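Local structure of phosphoethanolamine N-methyltransferase 1 (Haemonchus contortus, 4KRG) at residues A[191-196]-A[232-237]; A[145-150]-A[197-202]; A[51-56]-A[155-160]. The protein probably transfers a methyl group from S-adenosylmethionine to phosphoethanolamine, an early step of phosphocholine biosynthesis in this nematode. One frame throughout, in Å; residues are numbered along the deposited sequence.

Interaction 1: residues A[191-196]-A[232-237]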
loop_
_atom_site.group_PDB
_atom_site.type_symbol
_atom_site.label_atom_id
_atom_site.label_comp_id
_atom_site.label_asym_id
_atom_site.label_seq_id
_atom_site.Cartn_x
_atom_site.Cartn_y
_atom_site.Cartn_z
ATOM N N LEU A 191 -3.223 3.833 8.075
ATOM C CA LEU A 191 -4.543 3.770 8.697
ATOM C C LEU A 191 -5.521 2.946 7.873
ATOM O O LEU A 191 -6.380 2.241 8.410
ATOM C CB LEU A 191 -5.100 5.176 8.895
ATOM C CG LEU A 191 -4.223 6.082 9.754
ATOM C CD1 LEU A 191 -4.915 7.402 10.025
ATOM C CD2 LEU A 191 -3.885 5.390 11.052
ATOM N N TYR A 192 -5.409 3.057 6.559
ATOM C CA TYR A 192 -6.259 2.270 5.694
ATOM C C TYR A 192 -5.908 0.796 5.855
ATOM O O TYR A 192 -6.787 -0.026 6.079
ATOM C CB TYR A 192 -6.116 2.732 4.252
ATOM C CG TYR A 192 -6.766 4.068 3.964
ATOM C CD1 TYR A 192 -8.137 4.241 4.128
ATOM C CD2 TYR A 192 -6.022 5.143 3.492
ATOM C CE1 TYR A 192 -8.743 5.452 3.843
ATOM C CE2 TYR A 192 -6.623 6.354 3.198
ATOM C CZ TYR A 192 -7.982 6.498 3.378
ATOM O OH TYR A 192 -8.583 7.698 3.104
ATOM N N ILE A 193 -4.621 0.469 5.781
ATOM C CA ILE A 193 -4.181 -0.922 5.916
ATOM C C ILE A 193 -4.628 -1.518 7.251
ATOM O O ILE A 193 -5.201 -2.603 7.291
ATOM C CB ILE A 193 -2.649 -1.065 5.787
ATOM C CG1 ILE A 193 -2.160 -0.495 4.454
ATOM C CG2 ILE A 193 -2.240 -2.522 5.923
ATOM C CD1 ILE A 193 -0.661 -0.219 4.429
ATOM N N LYS A 194 -4.386 -0.800 8.342
ATOM C CA LYS A 194 -4.748 -1.293 9.669
ATOM C C LYS A 194 -6.255 -1.460 9.840
ATOM O O LYS A 194 -6.705 -2.437 10.431
ATOM C CB LYS A 194 -4.156 -0.408 10.771
ATOM C CG LYS A 194 -2.630 -0.483 10.854
ATOM C CD LYS A 194 -2.071 0.217 12.088
ATOM C CE LYS A 194 -2.308 -0.587 13.358
ATOM N NZ LYS A 194 -1.707 -1.944 13.273
ATOM N N LEU A 195 -7.033 -0.518 9.319
ATOM C CA LEU A 195 -8.490 -0.629 9.411
ATOM C C LEU A 195 -8.970 -1.882 8.701
ATOM O O LEU A 195 -9.763 -2.636 9.235
ATOM C CB LEU A 195 -9.182 0.603 8.830
ATOM C CG LEU A 195 -10.711 0.499 8.761
ATOM C CD1 LEU A 195 -11.291 0.184 10.131
ATOM C CD2 LEU A 195 -11.322 1.769 8.209
ATOM N N LEU A 196 -8.462 -2.106 7.499
ATOM C CA LEU A 196 -8.852 -3.263 6.714
ATOM C C LEU A 196 -8.556 -4.569 7.449
ATOM O O LEU A 196 -9.399 -5.463 7.510
ATOM C CB LEU A 196 -8.164 -3.220 5.347
ATOM C CG LEU A 196 -8.692 -2.143 4.389
ATOM C CD1 LEU A 196 -7.693 -1.848 3.276
ATOM C CD2 LEU A 196 -10.014 -2.591 3.797
ATOM N N VAL A 232 -1.864 5.625 -3.000
ATOM C CA VAL A 232 -1.712 4.265 -2.518
ATOM C C VAL A 232 -2.974 3.461 -2.775
ATOM O O VAL A 232 -4.093 3.940 -2.568
ATOM C CB VAL A 232 -1.336 4.233 -1.013
ATOM C CG1 VAL A 232 -0.976 2.814 -0.577
ATOM C CG2 VAL A 232 -0.160 5.179 -0.726
ATOM N N HIS A 233 -2.791 2.236 -3.256
ATOM C CA HIS A 233 -3.924 1.346 -3.472
ATOM C C HIS A 233 -3.693 -0.057 -2.923
ATOM O O HIS A 233 -2.555 -0.461 -2.659
ATOM C CB HIS A 233 -4.397 1.343 -4.936
ATOM C CG HIS A 233 -3.447 0.707 -5.907
ATOM N ND1 HIS A 233 -3.887 -0.089 -6.946
ATOM C CD2 HIS A 233 -2.106 0.786 -6.039
ATOM C CE1 HIS A 233 -2.852 -0.485 -7.664
ATOM N NE2 HIS A 233 -1.754 0.031 -7.130
ATOM N N TRP A 234 -4.796 -0.772 -2.721
ATOM C CA TRP A 234 -4.794 -2.057 -2.040
ATOM C C TRP A 234 -5.806 -2.972 -2.692
ATOM O O TRP A 234 -6.902 -2.540 -3.038
ATOM C CB TRP A 234 -5.208 -1.886 -0.574
ATOM C CG TRP A 234 -4.468 -0.823 0.167
ATOM C CD1 TRP A 234 -3.300 -0.966 0.856
ATOM C CD2 TRP A 234 -4.854 0.549 0.299
ATOM N NE1 TRP A 234 -2.930 0.232 1.402
ATOM C CE2 TRP A 234 -3.861 1.178 1.080
ATOM C CE3 TRP A 234 -5.926 1.309 -0.170
ATOM C CZ2 TRP A 234 -3.921 2.536 1.398
ATOM C CZ3 TRP A 234 -5.979 2.658 0.146
ATOM C CH2 TRP A 234 -4.985 3.254 0.925
ATOM N N LEU A 235 -5.441 -4.236 -2.850
ATOM C CA LEU A 235 -6.408 -5.262 -3.218
ATOM C C LEU A 235 -6.607 -6.143 -1.995
ATOM O O LEU A 235 -5.644 -6.627 -1.400
ATOM C CB LEU A 235 -5.917 -6.094 -4.401
ATOM C CG LEU A 235 -6.921 -7.112 -4.948
ATOM C CD1 LEU A 235 -8.171 -6.417 -5.444
ATOM C CD2 LEU A 235 -6.285 -7.915 -6.072
ATOM N N THR A 236 -7.865 -6.339 -1.629
ATOM C CA THR A 236 -8.225 -6.947 -0.360
ATOM C C THR A 236 -9.296 -8.023 -0.563
ATOM O O THR A 236 -10.281 -7.805 -1.269
ATOM C CB THR A 236 -8.722 -5.862 0.601
ATOM O OG1 THR A 236 -7.667 -4.919 0.826
ATOM C CG2 THR A 236 -9.131 -6.454 1.910
ATOM N N LYS A 237 -9.096 -9.179 0.061
ATOM C CA LYS A 237 -9.944 -10.342 -0.161
ATOM C C LYS A 237 -10.776 -10.677 1.079
ATOM O O LYS A 237 -10.269 -10.629 2.200
ATOM C CB LYS A 237 -9.072 -11.543 -0.543
ATOM C CG LYS A 237 -9.842 -12.724 -1.108
ATOM C CD LYS A 237 -8.917 -13.895 -1.414
ATOM C CE LYS A 237 -9.678 -15.050 -2.037
ATOM N NZ LYS A 237 -8.777 -16.213 -2.255
#

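Interaction 2: residues A[145-150]-A[197-202]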
loop_
_atom_site.group_PDB
_atom_site.type_symbol
_atom_site.label_atom_id
_atom_site.label_comp_id
_atom_site.label_asym_id
_atom_site.label_seq_id
_atom_site.Cartn_x
_atom_site.Cartn_y
_atom_site.Cartn_z
ATOM N N ASN A 145 -20.345 -2.517 4.833
ATOM C CA ASN A 145 -21.328 -2.742 3.776
ATOM C C ASN A 145 -20.745 -3.542 2.616
ATOM O O ASN A 145 -21.374 -4.472 2.116
ATOM C CB ASN A 145 -21.879 -1.411 3.269
ATOM C CG ASN A 145 -23.205 -1.052 3.902
ATOM O OD1 ASN A 145 -24.043 -1.921 4.145
ATOM N ND2 ASN A 145 -23.401 0.230 4.180
ATOM N N ALA A 146 -19.539 -3.177 2.194
ATOM C CA ALA A 146 -18.840 -3.918 1.155
ATOM C C ALA A 146 -18.696 -5.362 1.592
ATOM O O ALA A 146 -18.850 -6.287 0.806
ATOM C CB ALA A 146 -17.479 -3.306 0.898
HETATM N N MSE A 147 -18.402 -5.548 2.869
HETATM C CA MSE A 147 -18.237 -6.879 3.418
HETATM C C MSE A 147 -19.531 -7.683 3.316
HETATM O O MSE A 147 -19.524 -8.865 2.977
HETATM C CB MSE A 147 -17.796 -6.770 4.868
HETATM C CG MSE A 147 -17.551 -8.099 5.519
HETATM SE SE MSE A 147 -15.950 -9.033 4.925
HETATM C CE MSE A 147 -14.752 -8.480 6.340
ATOM N N ARG A 148 -20.647 -7.030 3.612
ATOM C CA ARG A 148 -21.960 -7.656 3.506
ATOM C C ARG A 148 -22.289 -8.057 2.066
ATOM O O ARG A 148 -22.831 -9.133 1.824
ATOM C CB ARG A 148 -23.025 -6.689 4.030
ATOM C CG ARG A 148 -24.451 -7.190 3.930
ATOM C CD ARG A 148 -25.431 -6.104 4.316
ATOM N NE ARG A 148 -26.809 -6.595 4.344
ATOM C CZ ARG A 148 -27.363 -7.206 5.388
ATOM N NH1 ARG A 148 -26.656 -7.410 6.491
ATOM N NH2 ARG A 148 -28.622 -7.615 5.329
ATOM N N TRP A 149 -21.952 -7.183 1.123
ATOM C CA TRP A 149 -22.295 -7.359 -0.287
ATOM C C TRP A 149 -21.421 -8.368 -1.006
ATOM O O TRP A 149 -21.844 -8.984 -1.977
ATOM C CB TRP A 149 -22.159 -6.030 -1.009
ATOM C CG TRP A 149 -23.009 -4.954 -0.438
ATOM C CD1 TRP A 149 -24.155 -5.107 0.285
ATOM C CD2 TRP A 149 -22.781 -3.548 -0.548
ATOM N NE1 TRP A 149 -24.659 -3.874 0.633
ATOM C CE2 TRP A 149 -23.833 -2.901 0.136
ATOM C CE3 TRP A 149 -21.792 -2.769 -1.155
ATOM C CZ2 TRP A 149 -23.920 -1.513 0.225
ATOM C CZ3 TRP A 149 -21.880 -1.394 -1.067
ATOM C CH2 TRP A 149 -22.937 -0.780 -0.380
ATOM N N LEU A 150 -20.186 -8.518 -0.546
ATOM C CA LEU A 150 -19.241 -9.402 -1.210
ATOM C C LEU A 150 -19.561 -10.877 -0.978
ATOM O O LEU A 150 -19.948 -11.277 0.123
ATOM C CB LEU A 150 -17.814 -9.102 -0.746
ATOM C CG LEU A 150 -17.116 -7.943 -1.452
ATOM C CD1 LEU A 150 -15.797 -7.625 -0.764
ATOM C CD2 LEU A 150 -16.875 -8.310 -2.900
ATOM N N ARG A 197 -7.364 -4.658 8.030
ATOM C CA ARG A 197 -6.936 -5.864 8.733
ATOM C C ARG A 197 -7.715 -6.077 10.026
ATOM O O ARG A 197 -7.869 -7.205 10.483
ATOM C CB ARG A 197 -5.430 -5.817 9.029
ATOM C CG ARG A 197 -4.538 -5.807 7.791
ATOM C CD ARG A 197 -3.069 -5.843 8.171
ATOM N NE ARG A 197 -2.681 -7.142 8.715
ATOM C CZ ARG A 197 -1.568 -7.373 9.405
ATOM N NH1 ARG A 197 -0.724 -6.385 9.665
ATOM N NH2 ARG A 197 -1.304 -8.592 9.849
ATOM N N ALA A 198 -8.214 -4.992 10.608
ATOM C CA ALA A 198 -8.912 -5.066 11.891
ATOM C C ALA A 198 -10.318 -5.639 11.769
ATOM O O ALA A 198 -10.774 -6.361 12.657
ATOM C CB ALA A 198 -8.967 -3.695 12.551
ATOM N N ILE A 199 -11.005 -5.299 10.683
ATOM C CA ILE A 199 -12.421 -5.627 10.522
ATOM C C ILE A 199 -12.734 -7.113 10.716
ATOM O O ILE A 199 -12.068 -7.988 10.157
ATOM C CB ILE A 199 -12.960 -5.140 9.148
ATOM C CG1 ILE A 199 -13.141 -3.623 9.161
ATOM C CG2 ILE A 199 -14.291 -5.802 8.807
ATOM C CD1 ILE A 199 -13.446 -3.029 7.800
ATOM N N ARG A 200 -13.743 -7.377 11.541
ATOM C CA ARG A 200 -14.311 -8.707 11.705
ATOM C C ARG A 200 -15.816 -8.552 11.589
ATOM O O ARG A 200 -16.434 -7.878 12.409
ATOM C CB ARG A 200 -13.961 -9.279 13.076
ATOM C CG ARG A 200 -12.481 -9.489 13.315
ATOM C CD ARG A 200 -11.917 -10.502 12.350
ATOM N NE ARG A 200 -10.502 -10.747 12.593
ATOM C CZ ARG A 200 -9.522 -9.988 12.120
ATOM N NH1 ARG A 200 -9.795 -8.926 11.375
ATOM N NH2 ARG A 200 -8.265 -10.295 12.397
ATOM N N TYR A 201 -16.402 -9.174 10.574
ATOM C CA TYR A 201 -17.832 -9.038 10.308
ATOM C C TYR A 201 -18.562 -10.371 10.408
ATOM O O TYR A 201 -18.167 -11.349 9.768
ATOM C CB TYR A 201 -18.034 -8.451 8.911
ATOM C CG TYR A 201 -19.469 -8.419 8.425
ATOM C CD1 TYR A 201 -20.306 -7.367 8.755
ATOM C CD2 TYR A 201 -19.981 -9.436 7.616
ATOM C CE1 TYR A 201 -21.615 -7.331 8.305
ATOM C CE2 TYR A 201 -21.290 -9.404 7.163
ATOM C CZ TYR A 201 -22.099 -8.352 7.512
ATOM O OH TYR A 201 -23.398 -8.315 7.066
ATOM N N ARG A 202 -19.630 -10.407 11.204
ATOM C CA ARG A 202 -20.497 -11.577 11.252
ATOM C C ARG A 202 -21.690 -11.364 10.334
ATOM O O ARG A 202 -22.445 -10.404 10.499
ATOM C CB ARG A 202 -20.995 -11.848 12.672
ATOM C CG ARG A 202 -21.751 -13.166 12.801
ATOM C CD ARG A 202 -22.186 -13.472 14.238
ATOM N NE ARG A 202 -21.092 -13.952 15.083
ATOM C CZ ARG A 202 -20.726 -15.228 15.198
ATOM N NH1 ARG A 202 -21.365 -16.168 14.519
ATOM N NH2 ARG A 202 -19.719 -15.566 15.992
#

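Interaction 3: residues A[51-56]-A[155-160]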
loop_
_atom_site.group_PDB
_atom_site.type_symbol
_atom_site.label_atom_id
_atom_site.label_comp_id
_atom_site.label_asym_id
_atom_site.label_seq_id
_atom_site.Cartn_x
_atom_site.Cartn_y
_atom_site.Cartn_z
ATOM N N SER A 51 -4.789 -3.187 -14.264
ATOM C CA SER A 51 -3.915 -4.343 -14.402
ATOM C C SER A 51 -3.615 -4.995 -13.053
ATOM O O SER A 51 -3.031 -6.074 -13.000
ATOM C CB SER A 51 -2.617 -3.966 -15.101
ATOM O OG SER A 51 -1.713 -3.410 -14.172
ATOM N N SER A 52 -4.032 -4.354 -11.964
ATOM C CA SER A 52 -3.794 -4.908 -10.632
ATOM C C SER A 52 -4.966 -5.756 -10.149
ATOM O O SER A 52 -4.867 -6.444 -9.139
ATOM C CB SER A 52 -3.509 -3.795 -9.622
ATOM O OG SER A 52 -4.702 -3.146 -9.227
ATOM N N LEU A 53 -6.075 -5.703 -10.877
ATOM C CA LEU A 53 -7.280 -6.434 -10.490
ATOM C C LEU A 53 -7.262 -7.901 -10.921
ATOM O O LEU A 53 -6.598 -8.273 -11.886
ATOM C CB LEU A 53 -8.527 -5.753 -11.068
ATOM C CG LEU A 53 -8.773 -4.292 -10.699
ATOM C CD1 LEU A 53 -10.065 -3.804 -11.344
ATOM C CD2 LEU A 53 -8.843 -4.132 -9.201
ATOM N N PRO A 54 -7.999 -8.746 -10.198
ATOM C CA PRO A 54 -8.174 -10.104 -10.711
ATOM C C PRO A 54 -8.983 -10.094 -12.007
ATOM O O PRO A 54 -9.660 -9.110 -12.307
ATOM C CB PRO A 54 -8.952 -10.811 -9.594
ATOM C CG PRO A 54 -9.445 -9.731 -8.692
ATOM C CD PRO A 54 -8.527 -8.582 -8.835
ATOM N N HIS A 55 -8.884 -11.169 -12.783
ATOM C CA HIS A 55 -9.703 -11.316 -13.976
ATOM C C HIS A 55 -11.173 -11.318 -13.582
ATOM O O HIS A 55 -11.540 -11.820 -12.516
ATOM C CB HIS A 55 -9.354 -12.607 -14.700
ATOM C CG HIS A 55 -8.068 -12.547 -15.463
ATOM N ND1 HIS A 55 -8.008 -12.702 -16.825
ATOM C CD2 HIS A 55 -6.793 -12.362 -15.040
ATOM C CE1 HIS A 55 -6.750 -12.615 -17.221
ATOM N NE2 HIS A 55 -5.993 -12.409 -16.160
ATOM N N LEU A 56 -12.022 -10.779 -14.449
ATOM C CA LEU A 56 -13.412 -10.514 -14.082
ATOM C C LEU A 56 -14.451 -11.329 -14.851
ATOM O O LEU A 56 -15.646 -11.072 -14.725
ATOM C CB LEU A 56 -13.711 -9.023 -14.228
ATOM C CG LEU A 56 -12.810 -8.077 -13.429
ATOM C CD1 LEU A 56 -13.099 -6.644 -13.798
ATOM C CD2 LEU A 56 -13.013 -8.286 -11.941
ATOM N N TYR A 155 -13.426 -9.665 -3.720
ATOM C CA TYR A 155 -12.384 -8.665 -3.529
ATOM C C TYR A 155 -12.946 -7.254 -3.474
ATOM O O TYR A 155 -14.027 -6.979 -3.997
ATOM C CB TYR A 155 -11.405 -8.711 -4.688
ATOM C CG TYR A 155 -10.494 -9.913 -4.733
ATOM C CD1 TYR A 155 -9.233 -9.867 -4.161
ATOM C CD2 TYR A 155 -10.878 -11.074 -5.390
ATOM C CE1 TYR A 155 -8.387 -10.952 -4.227
ATOM C CE2 TYR A 155 -10.037 -12.161 -5.462
ATOM C CZ TYR A 155 -8.795 -12.094 -4.882
ATOM O OH TYR A 155 -7.960 -13.176 -4.955
ATOM N N ILE A 156 -12.196 -6.359 -2.835
ATOM C CA ILE A 156 -12.465 -4.931 -2.909
ATOM C C ILE A 156 -11.170 -4.218 -3.281
ATOM O O ILE A 156 -10.100 -4.538 -2.759
ATOM C CB ILE A 156 -13.089 -4.366 -1.594
ATOM C CG1 ILE A 156 -13.194 -2.842 -1.648
ATOM C CG2 ILE A 156 -12.314 -4.815 -0.362
ATOM C CD1 ILE A 156 -13.959 -2.253 -0.480
ATOM N N HIS A 157 -11.265 -3.291 -4.224
ATOM C CA HIS A 157 -10.130 -2.455 -4.568
ATOM C C HIS A 157 -10.380 -1.052 -4.038
ATOM O O HIS A 157 -11.454 -0.486 -4.245
ATOM C CB HIS A 157 -9.927 -2.389 -6.082
ATOM C CG HIS A 157 -8.850 -1.433 -6.496
ATOM N ND1 HIS A 157 -9.080 -0.087 -6.669
ATOM C CD2 HIS A 157 -7.537 -1.634 -6.760
ATOM C CE1 HIS A 157 -7.950 0.508 -7.023
ATOM N NE2 HIS A 157 -7.002 -0.408 -7.079
ATOM N N LEU A 158 -9.378 -0.492 -3.365
ATOM C CA LEU A 158 -9.438 0.897 -2.935
ATOM C C LEU A 158 -8.151 1.596 -3.338
ATOM O O LEU A 158 -7.105 0.975 -3.405
ATOM C CB LEU A 158 -9.632 0.976 -1.429
ATOM C CG LEU A 158 -10.877 0.241 -0.926
ATOM C CD1 LEU A 158 -10.529 -0.609 0.283
ATOM C CD2 LEU A 158 -11.969 1.225 -0.579
ATOM N N ARG A 159 -8.245 2.885 -3.623
ATOM C CA ARG A 159 -7.083 3.702 -3.936
ATOM C C ARG A 159 -7.350 5.083 -3.373
ATOM O O ARG A 159 -8.388 5.680 -3.661
ATOM C CB ARG A 159 -6.881 3.802 -5.445
ATOM C CG ARG A 159 -5.714 4.702 -5.839
ATOM C CD ARG A 159 -6.140 6.128 -6.168
ATOM N NE ARG A 159 -5.042 6.860 -6.794
ATOM C CZ ARG A 159 -4.754 6.808 -8.091
ATOM N NH1 ARG A 159 -5.488 6.067 -8.915
ATOM N NH2 ARG A 159 -3.731 7.501 -8.566
ATOM N N GLU A 160 -6.431 5.599 -2.567
ATOM C CA GLU A 160 -6.675 6.886 -1.937
ATOM C C GLU A 160 -5.461 7.802 -2.001
ATOM O O GLU A 160 -4.322 7.335 -2.029
ATOM C CB GLU A 160 -7.102 6.697 -0.478
ATOM C CG GLU A 160 -8.301 5.788 -0.274
ATOM C CD GLU A 160 -9.591 6.364 -0.848
ATOM O OE1 GLU A 160 -9.689 7.606 -0.980
ATOM O OE2 GLU A 160 -10.512 5.576 -1.164
#

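Interaction 1: residues A[191-196]-A[232-237]
Helix 191-196 packs against strand 232-237 with the two N-to-C directions only 15° apart and the axes 10.1 Å from each other at closest approach. Opposite each other stand Ile193 and Trp234, their CA atoms 8.1 Å apart, and, further along, Leu196 and Thr236. This is a helix laid on the sheet of the Rossmann-like methyltransferase fold. Trp234 contributes most to the interface: with CG anti to its carbonyl carbon (chi1 -50°), the indole reaches out to the helix. Tyr192 CB lies over one face of the six-membered ring, 3.9 Å from its centroid, in a CH-pi contact, while Val232 CG1 sits over the opposite face, toward its rim. The phenol then inclines against the indole rim, Tyr192 CD2 coming to 3.4 Å from Trp234 CH2, with the ring planes at 51°. Ile193 crosses the indole near its pyrrole side, its CG1 3.2 Å from Trp234 NE1. Beyond the indole, Leu196 CD1 meets Thr236 OG1 at 3.9 Å. No hydrogen bond joins the two segments, and Tyr192 OH is bonded to Arg187. Cohesion here therefore rests on dispersion and the CH-pi contact, with the indole clasped between a valine of its own strand and the helix.

Interaction 2: residues A[145-150]-A[197-202]
Met147 and Arg148 on the last turn of helix 136-149 meet Tyr201 and Ile199, where the chain leaves helix 189-198 for the short strand 200-202. Both helices belong to the Rossmann-like fold of class I methyltransferases, and the contact joins the C-terminal end of helix 136-149 to the chain just after helix 189-198. Apolar packing does most of the work. Met147, present as selenomethionine, has CG anti to the backbone N (chi1 -178°) and then bends at chi2 and chi3, so that CG lies on Tyr201 and CE swings round to Ile199. CG is 3.4 Å from Tyr201 CB and 3.5 Å from Tyr201 CD2, obliquely to the ring, whereas CE beyond the selenium reaches Ile199 CG2 at 3.7 Å. The side chains of Met147 and Tyr201 run antiparallel, and Tyr201, with CG anti to the backbone N, extends across to Arg148. There Arg148 CB comes to 3.5 Å from Tyr201 OH.

Polar contact across the segments is slight. Arg148 NH1 gives Tyr201 OH a weak hydrogen bond of 3.4 Å, bent to 134° at the hydrogen, with the guanidinium plane almost perpendicular to the ring. The same guanidinium has a firmer partner, for its NH2 forms a salt bridge with Glu119. Lys238 NZ bonds the carbonyls of Met147 and Leu150 where helix 136-149 ends. At the end of helix 189-198 Arg200, whose NE pairs with Asp244, folds back on its own chain: its NH1 donates nearly straight to Arg197 O at 2.7 Å, and also to Ile199 O at 2.7 Å from above that carbonyl's plane.

Interaction 3: residues A[51-56]-A[155-160]
Pro54 lays its CG over one face of the Tyr155 ring, 4.1 Å from the centroid and 20° off the ring normal, a CH-pi contact displaced toward CD2. Its closest approach is 3.8 Å, from Pro54 CG to Tyr155 CD2. Two torsions of the tyrosine bring this about: chi1 -72° swings the ring to the proline, and chi2 -94° turns its face to Pro54 CG. Two residues further along the strand, His157 leaves the same side and meets Leu53. Leu53 CD2 touches the root and the ring alike, 3.7 Å from His157 CB and 3.7 Å from His157 CD2, and the two side chains cross at about a right angle. The backbones come nearest each other at this pair, with the CA atoms of Leu53 and His157 7.7 Å apart. Ser52 is more distant, its OG 4.1 Å from His157 CD2, and that hydroxyl is hydrogen-bonded to Ile49 O.

The loop 51-56 links helix 38-50 to strand 60-64, the strand in the middle of the parallel part of the Rossmann-like sheet, and here it covers one face of strand 154-161. Tyr155 and His157 both point their side chains to that face. No hydrogen bond crosses between loop and strand. The buried imidazole of His157 is held at both nitrogens, ND1 by Thr127 O and NE2 by His233 ND1 of the neighbouring strand, so its rotation is fixed, and Phe126, on the strand at the other side, lies almost parallel to it and also touches Leu53. Against the imidazole so held, Leu53 and Ser52 approach CD2 obliquely, the leucine through its CD2 methyl, which is also 3.8 Å from His157 CG, and the serine through its OG.

All three contacts lie around the part of the Rossmann-like sheet where strand 231-240 runs antiparallel to 154-161. Interaction 3 opens first, at 51, and closes at 160; interaction 2 opens inside it, at 145, and closes at 202; interaction 1 runs from 191 to 237. Interactions 1 and 2 share helix 189-198, their centres about 13 Å apart. The centres of interactions 1 and 3 are about 11 Å apart, and backbone bonds such as Thr236 O to Ile156 N join their strands. Interactions 2 and 3, about 16 Å apart, touch where Leu150 packs on Tyr155. Helices thus cover one side of these strands and loop 51-56 the other, with the His157 side chain about 9 Å from the bound S-adenosylhomocysteine.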